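Local coordinates for glycoside hydrolase 15-related protein (Kribbella flavida, PDB 5Z3E) that hydrolyses the alpha-1,6-glucosidic linkage of isomaltose from its non-reducing end, giving beta-D-glucose and D-glucose in the intracellular breakdown of a starch-derived cyclic tetrasaccharide, at residues 108-111 against 112-116; 276-279 against 280-284; 385-388 against 389-392. The protein carries 1 engineered substitution. One frame throughout, in Å; residues are numbered along the deposited sequence.

Contact 1 (108-111 against 112-116); sequences RGQV and DDLLA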
loop_
_atom_site.group_PDB
_atom_site.type_symbol
_atom_site.label_atom_id
_atom_site.label_comp_id
_atom_site.label_asym_id
_atom_site.label_seq_id
_atom_site.Cartn_x
_atom_site.Cartn_y
_atom_site.Cartn_z
ATOM N N ARG A 108 -3.494 -7.650 -21.177
ATOM C CA ARG A 108 -3.543 -9.099 -21.332
ATOM C C ARG A 108 -2.487 -9.605 -22.282
ATOM O O ARG A 108 -1.830 -10.609 -22.021
ATOM C CB ARG A 108 -4.940 -9.475 -21.825
ATOM C CG ARG A 108 -5.168 -10.929 -22.133
ATOM C CD ARG A 108 -5.399 -11.773 -20.880
ATOM N NE ARG A 108 -4.166 -12.203 -20.288
ATOM C CZ ARG A 108 -4.091 -12.934 -19.196
ATOM N NH1 ARG A 108 -5.116 -13.066 -18.389
ATOM N NH2 ARG A 108 -2.934 -13.491 -18.913
ATOM N N GLY A 109 -2.371 -8.949 -23.421
ATOM C CA GLY A 109 -1.385 -9.370 -24.420
ATOM C C GLY A 109 0.041 -9.128 -23.981
ATOM O O GLY A 109 0.909 -9.985 -24.176
ATOM N N GLN A 110 0.305 -7.993 -23.331
ATOM C CA GLN A 110 1.656 -7.699 -22.818
ATOM C C GLN A 110 2.054 -8.771 -21.826
ATOM O O GLN A 110 3.184 -9.280 -21.876
ATOM C CB GLN A 110 1.700 -6.294 -22.217
ATOM C CG GLN A 110 3.072 -5.921 -21.665
ATOM C CD GLN A 110 3.141 -4.494 -21.146
ATOM O OE1 GLN A 110 2.158 -3.785 -21.120
ATOM N NE2 GLN A 110 4.321 -4.085 -20.688
ATOM N N VAL A 111 1.164 -9.106 -20.887
ATOM C CA VAL A 111 1.469 -10.132 -19.905
ATOM C C VAL A 111 1.653 -11.487 -20.579
ATOM O O VAL A 111 2.605 -12.210 -20.271
ATOM C CB VAL A 111 0.415 -10.165 -18.793
ATOM C CG1 VAL A 111 0.547 -11.375 -17.917
ATOM C CG2 VAL A 111 0.513 -8.874 -17.984
ATOM N N ASP A 112 0.776 -11.852 -21.515
ATOM C CA ASP A 112 0.944 -13.125 -22.208
ATOM C C ASP A 112 2.305 -13.171 -22.900
ATOM O O ASP A 112 2.960 -14.224 -22.897
ATOM C CB ASP A 112 -0.178 -13.347 -23.210
ATOM C CG ASP A 112 -1.511 -13.657 -22.533
ATOM O OD1 ASP A 112 -1.515 -13.989 -21.338
ATOM O OD2 ASP A 112 -2.531 -13.584 -23.240
ATOM N N ASP A 113 2.718 -12.075 -23.511
ATOM C CA ASP A 113 4.014 -12.043 -24.184
ATOM C C ASP A 113 5.169 -12.156 -23.188
ATOM O O ASP A 113 6.173 -12.833 -23.497
ATOM C CB ASP A 113 4.152 -10.763 -24.989
ATOM C CG ASP A 113 3.270 -10.716 -26.228
ATOM O OD1 ASP A 113 2.676 -11.749 -26.601
ATOM O OD2 ASP A 113 3.144 -9.603 -26.793
ATOM N N LEU A 114 5.086 -11.528 -22.030
ATOM C CA LEU A 114 6.126 -11.660 -21.019
ATOM C C LEU A 114 6.245 -13.106 -20.569
ATOM O O LEU A 114 7.338 -13.626 -20.414
ATOM C CB LEU A 114 5.837 -10.755 -19.818
ATOM C CG LEU A 114 5.942 -9.249 -20.076
ATOM C CD1 LEU A 114 5.399 -8.501 -18.862
ATOM C CD2 LEU A 114 7.364 -8.778 -20.356
ATOM N N LEU A 115 5.095 -13.759 -20.354
ATOM C CA LEU A 115 5.095 -15.131 -19.898
ATOM C C LEU A 115 5.652 -16.064 -20.957
ATOM O O LEU A 115 6.384 -16.998 -20.675
ATOM C CB LEU A 115 3.696 -15.574 -19.483
ATOM C CG LEU A 115 3.282 -15.151 -18.022
ATOM C CD1 LEU A 115 3.715 -13.902 -17.412
ATOM C CD2 LEU A 115 1.734 -15.376 -17.964
ATOM N N ALA A 116 5.308 -15.809 -22.223
ATOM C CA ALA A 116 5.863 -16.618 -23.314
ATOM C C ALA A 116 7.378 -16.435 -23.399
ATOM O O ALA A 116 8.095 -17.408 -23.690
ATOM C CB ALA A 116 5.210 -16.218 -24.606
#

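Contact 2 (276-279 against 280-284); sequences GLVP and PDDDV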
loop_
_atom_site.group_PDB
_atom_site.type_symbol
_atom_site.label_atom_id
_atom_site.label_comp_id
_atom_site.label_asym_id
_atom_site.label_seq_id
_atom_site.Cartn_x
_atom_site.Cartn_y
_atom_site.Cartn_z
ATOM N N GLY A 276 -0.872 -10.527 6.020
ATOM C CA GLY A 276 -1.062 -11.850 6.610
ATOM C C GLY A 276 0.069 -12.864 6.534
ATOM O O GLY A 276 -0.197 -14.055 6.626
ATOM N N LEU A 277 1.307 -12.404 6.467
ATOM C CA LEU A 277 2.422 -13.379 6.551
ATOM C C LEU A 277 2.373 -14.143 7.902
ATOM O O LEU A 277 2.711 -15.339 7.954
ATOM C CB LEU A 277 3.792 -12.689 6.374
ATOM C CG LEU A 277 4.283 -11.926 5.079
ATOM C CD1 LEU A 277 5.737 -11.352 5.026
ATOM C CD2 LEU A 277 4.109 -12.905 3.951
ATOM N N VAL A 278 2.020 -13.434 8.962
ATOM C CA VAL A 278 1.877 -14.000 10.315
ATOM C C VAL A 278 0.617 -13.385 11.008
ATOM O O VAL A 278 0.297 -12.307 10.593
ATOM C CB VAL A 278 3.107 -13.707 11.200
ATOM C CG1 VAL A 278 4.321 -14.390 10.694
ATOM C CG2 VAL A 278 3.385 -12.252 11.344
ATOM N N PRO A 279 0.037 -14.117 11.967
ATOM C CA PRO A 279 -1.114 -13.448 12.724
ATOM C C PRO A 279 -0.602 -12.210 13.560
ATOM O O PRO A 279 0.555 -12.134 13.943
ATOM C CB PRO A 279 -1.613 -14.608 13.621
ATOM C CG PRO A 279 -1.158 -15.810 12.979
ATOM C CD PRO A 279 0.207 -15.528 12.368
ATOM N N PRO A 280 -1.531 -11.289 13.960
ATOM C CA PRO A 280 -1.131 -10.172 14.848
ATOM C C PRO A 280 -0.520 -10.613 16.149
ATOM O O PRO A 280 0.264 -9.888 16.728
ATOM C CB PRO A 280 -2.447 -9.403 15.076
ATOM C CG PRO A 280 -3.251 -9.754 13.872
ATOM C CD PRO A 280 -2.915 -11.171 13.489
ATOM N N ASP A 281 -0.909 -11.802 16.634
ATOM C CA ASP A 281 -0.371 -12.285 17.909
ATOM C C ASP A 281 0.887 -13.111 17.763
ATOM O O ASP A 281 1.395 -13.628 18.766
ATOM C CB ASP A 281 -1.420 -13.050 18.697
ATOM C CG ASP A 281 -1.872 -14.278 17.991
ATOM O OD1 ASP A 281 -1.479 -14.668 16.916
ATOM O OD2 ASP A 281 -2.631 -15.063 18.642
ATOM N N ASP A 282 1.417 -13.254 16.558
ATOM C CA ASP A 282 2.637 -14.019 16.391
ATOM C C ASP A 282 3.822 -13.281 17.027
ATOM O O ASP A 282 3.868 -12.047 17.006
ATOM C CB ASP A 282 2.893 -14.226 14.897
ATOM C CG ASP A 282 3.931 -15.280 14.626
ATOM O OD1 ASP A 282 5.124 -14.934 14.527
ATOM O OD2 ASP A 282 3.520 -16.452 14.486
ATOM N N ASP A 283 4.806 -14.033 17.538
ATOM C CA ASP A 283 5.978 -13.376 18.082
ATOM C C ASP A 283 6.671 -12.469 17.067
ATOM O O ASP A 283 7.168 -11.402 17.428
ATOM C CB ASP A 283 6.994 -14.383 18.622
ATOM C CG ASP A 283 6.539 -15.165 19.835
ATOM O OD1 ASP A 283 5.522 -14.826 20.444
ATOM O OD2 ASP A 283 7.247 -16.148 20.158
ATOM N N VAL A 284 6.711 -12.882 15.796
ATOM C CA VAL A 284 7.353 -12.063 14.791
ATOM C C VAL A 284 6.577 -10.773 14.558
ATOM O O VAL A 284 7.160 -9.710 14.321
ATOM C CB VAL A 284 7.570 -12.853 13.491
ATOM C CG1 VAL A 284 8.001 -11.946 12.334
ATOM C CG2 VAL A 284 8.603 -13.956 13.735
#

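Contact 3 (385-388 against 389-392); sequences HGMY and LILA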
loop_
_atom_site.group_PDB
_atom_site.type_symbol
_atom_site.label_atom_id
_atom_site.label_comp_id
_atom_site.label_asym_id
_atom_site.label_seq_id
_atom_site.Cartn_x
_atom_site.Cartn_y
_atom_site.Cartn_z
ATOM N N HIS A 385 -5.211 10.062 3.504
ATOM C CA HIS A 385 -6.617 10.044 3.836
ATOM C C HIS A 385 -7.223 8.651 3.844
ATOM O O HIS A 385 -8.037 8.321 4.703
ATOM C CB HIS A 385 -7.384 10.995 2.913
ATOM C CG HIS A 385 -7.089 12.440 3.197
ATOM N ND1 HIS A 385 -7.685 13.104 4.254
ATOM C CD2 HIS A 385 -6.233 13.325 2.634
ATOM C CE1 HIS A 385 -7.214 14.327 4.306
ATOM N NE2 HIS A 385 -6.324 14.508 3.338
ATOM N N GLY A 386 -6.825 7.824 2.868
ATOM C CA GLY A 386 -7.311 6.459 2.866
ATOM C C GLY A 386 -6.908 5.697 4.106
ATOM O O GLY A 386 -7.716 4.972 4.687
ATOM N N MET A 387 -5.651 5.844 4.502
ATOM C CA MET A 387 -5.167 5.164 5.690
ATOM C C MET A 387 -5.818 5.688 6.965
ATOM O O MET A 387 -6.089 4.926 7.894
ATOM C CB MET A 387 -3.651 5.268 5.826
ATOM C CG MET A 387 -2.857 4.647 4.771
ATOM S SD MET A 387 -3.167 2.830 4.560
ATOM C CE MET A 387 -2.462 2.208 6.025
ATOM N N TYR A 388 -6.067 6.997 7.021
ATOM C CA TYR A 388 -6.804 7.561 8.148
ATOM C C TYR A 388 -8.178 6.894 8.270
ATOM O O TYR A 388 -8.593 6.484 9.370
ATOM C CB TYR A 388 -6.963 9.076 7.984
ATOM C CG TYR A 388 -7.778 9.656 9.110
ATOM C CD1 TYR A 388 -7.195 9.935 10.322
ATOM C CD2 TYR A 388 -9.146 9.857 8.966
ATOM C CE1 TYR A 388 -7.959 10.408 11.373
ATOM C CE2 TYR A 388 -9.913 10.306 9.999
ATOM C CZ TYR A 388 -9.333 10.617 11.191
ATOM O OH TYR A 388 -10.081 11.059 12.266
ATOM N N LEU A 389 -8.878 6.767 7.141
ATOM C CA LEU A 389 -10.175 6.111 7.156
ATOM C C LEU A 389 -10.095 4.679 7.647
ATOM O O LEU A 389 -10.965 4.230 8.406
ATOM C CB LEU A 389 -10.830 6.175 5.782
ATOM C CG LEU A 389 -11.311 7.560 5.356
ATOM C CD1 LEU A 389 -11.837 7.491 3.945
ATOM C CD2 LEU A 389 -12.409 8.074 6.308
ATOM N N ILE A 390 -9.085 3.928 7.215
ATOM C CA ILE A 390 -8.929 2.557 7.668
ATOM C C ILE A 390 -8.742 2.508 9.178
ATOM O O ILE A 390 -9.398 1.733 9.862
ATOM C CB ILE A 390 -7.782 1.841 6.930
ATOM C CG1 ILE A 390 -8.081 1.721 5.441
ATOM C CG2 ILE A 390 -7.541 0.472 7.552
ATOM C CD1 ILE A 390 -6.917 1.239 4.594
ATOM N N LEU A 391 -7.816 3.305 9.705
ATOM C CA LEU A 391 -7.541 3.241 11.131
ATOM C C LEU A 391 -8.763 3.715 11.952
ATOM O O LEU A 391 -9.117 3.113 12.967
ATOM C CB LEU A 391 -6.295 4.054 11.466
ATOM C CG LEU A 391 -5.920 4.087 12.953
ATOM C CD1 LEU A 391 -5.839 2.712 13.555
ATOM C CD2 LEU A 391 -4.622 4.861 13.129
ATOM N N ALA A 392 -9.396 4.779 11.500
ATOM C CA ALA A 392 -10.606 5.269 12.171
ATOM C C ALA A 392 -11.658 4.164 12.205
ATOM O O ALA A 392 -12.307 3.951 13.216
ATOM C CB ALA A 392 -11.131 6.502 11.497
#

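Contact 1 (108-111 against 112-116)
From Arg108 O, which accepts from Asp112 N, to Val111 O, which accepts from Leu115 N, four successive i to i+4 backbone bonds wind 108-116 into the opening turns of the alpha-helix 108-119. The tightest of them joins Asp113 N to Gly109 O at 2.8 Å. This helix belongs to a family 15 glycoside hydrolase, whose catalytic domain is an (alpha/alpha)6 barrel.

On one side of the helix an i to i+4 salt bridge repeats the backbone spacing: Arg108 NH2 donates to Asp112 OD1 at 2.9 Å. The bond is bent, with an N-H...O angle of 138°, and it reaches the syn side of the carboxylate from somewhat out of its plane. The guanidinium and carboxylate planes are inclined by 28°, and the two chains slant across each other. Arginine suits the place because its long chain and several N-H groups let one nitrogen serve two acids: the same NH2 makes a second salt bridge, to Asp183 OD2 of helix 175-188, and being shared by two carboxylates it ties the two helices together. Its CG leaves the backbone anti to N (chi1 176°) and the chain then folds at the next two torsions, swinging the guanidinium forward along the helix. NE lies 3.4 Å from Asp112 OD1. Asp113, an exposed acid suited to the solvent side, has its carboxylate beside Gly109 O.

The apolar part of the same interface is made by Val111 and Leu115. Both meet helix 175-188, Val111 at Val180 and Leu115 at Ala187 and Phe188, and their branched chains supply apolar surface to it. They run side by side and point the same way, Leu115 CD1 lying 3.5 Å from Val111 O and 4.1 Å from Val111 CG1.

Contact 2 (276-279 against 280-284)
Val278, just before a type I beta turn that runs from Pro279 to Asp282, packs against Asp282, the last residue of that turn, with Val278 CB 3.7 Å from Asp282 CB. Their side chains cross at about a right angle, and Val278 CG1 lies 4.0 Å from Asp282 OD1, so the valine flanks the carboxylate with a methyl group. The turn is closed by Asp282 N, which donates to Pro279 O at 3.0 Å; the bond is nearly straight at the hydrogen (165°), although the donor sits well above the carbonyl plane. Proline suits the second position of this turn, since the ring of Pro280 fixes phi near the -60° required there.

The outer side is looser. Pro279 and Asp281 are both exposed, and a single carboxylate oxygen, Asp281 OD1, touches the ring at Pro279 CB (3.3 Å) with no hydrogen bond between the two side chains. On the inward side Pro280 touches Val273, while its carbonyl oxygen accepts from Arg289 NH1 of the following helix.

Asp282 also faces that helix. With CG anti to its own N (chi1 -166°), the carboxylate swings forward, and OD1 accepts from Val284 N at 2.9 Å on its anti side. A short acid that satisfies a first-turn N-H in this way is the classic N-cap, and here the beta turn delivers it directly to the start of helix 283-296.

Contact 3 (385-388 against 389-392)
Ala392 N donates to Tyr388 O at 2.8 Å, the shortest of four i to i+4 bonds that hold 385-392 as regular alpha-helix. These residues, all buried, lie on helix 382-394, near the C-terminal end of the chain in this (alpha/alpha)6-barrel family. The same pair meets through side chains: Tyr388 CE2 lies 4.3 Å from Ala392 CB, which approaches the ring obliquely. A methyl group is all the bulk alanine adds beside so large an aromatic. Tyrosine suits its place because the ring packs on Leu41 and Ser45 of helix 32-52 while OH bonds to Leu38 O, satisfying the one polar atom at its end. His385 faces the same helix, its ND1 hydrogen-bonded to Ser45 OG.

Met387 and Ile390 serve the other flank, where both touch Trp325 of helix 317-329 and both also reach helix 74-87. In the flexible thioether CG is anti to the carbonyl carbon (chi1 -63°) and the chain then bends at the next two torsions, which sets the sulfur against the end of Ile390, three residues on. The two chains cross at a slant, with Met387 SD 4.1 Å from Ile390 CD1, a methyl that also lies 3.8 Å from Gly386 O.

The three contacts follow one another along the chain and none touches another. Contacts 1 and 3 lie on opposite sides of the chain's centre, their own centres 36 Å apart; contact 2 is closer to contact 3, with 22 Å between centres and about 13 Å between nearest atoms. Contact 3 is the most deeply placed, and the side chain of His385 is about 10 Å from that of Ala355, an engineered residue at the inferred proton-acceptor position. In contact 1, though peripheral, the side chain of Leu114 is about 12 Å from that of Trp145, a substrate-binding residue by similarity. Contact 2 lies away from these sites; glycerol, probably from the crystallisation liquor, is bound about 4 Å from the side chain of Val278.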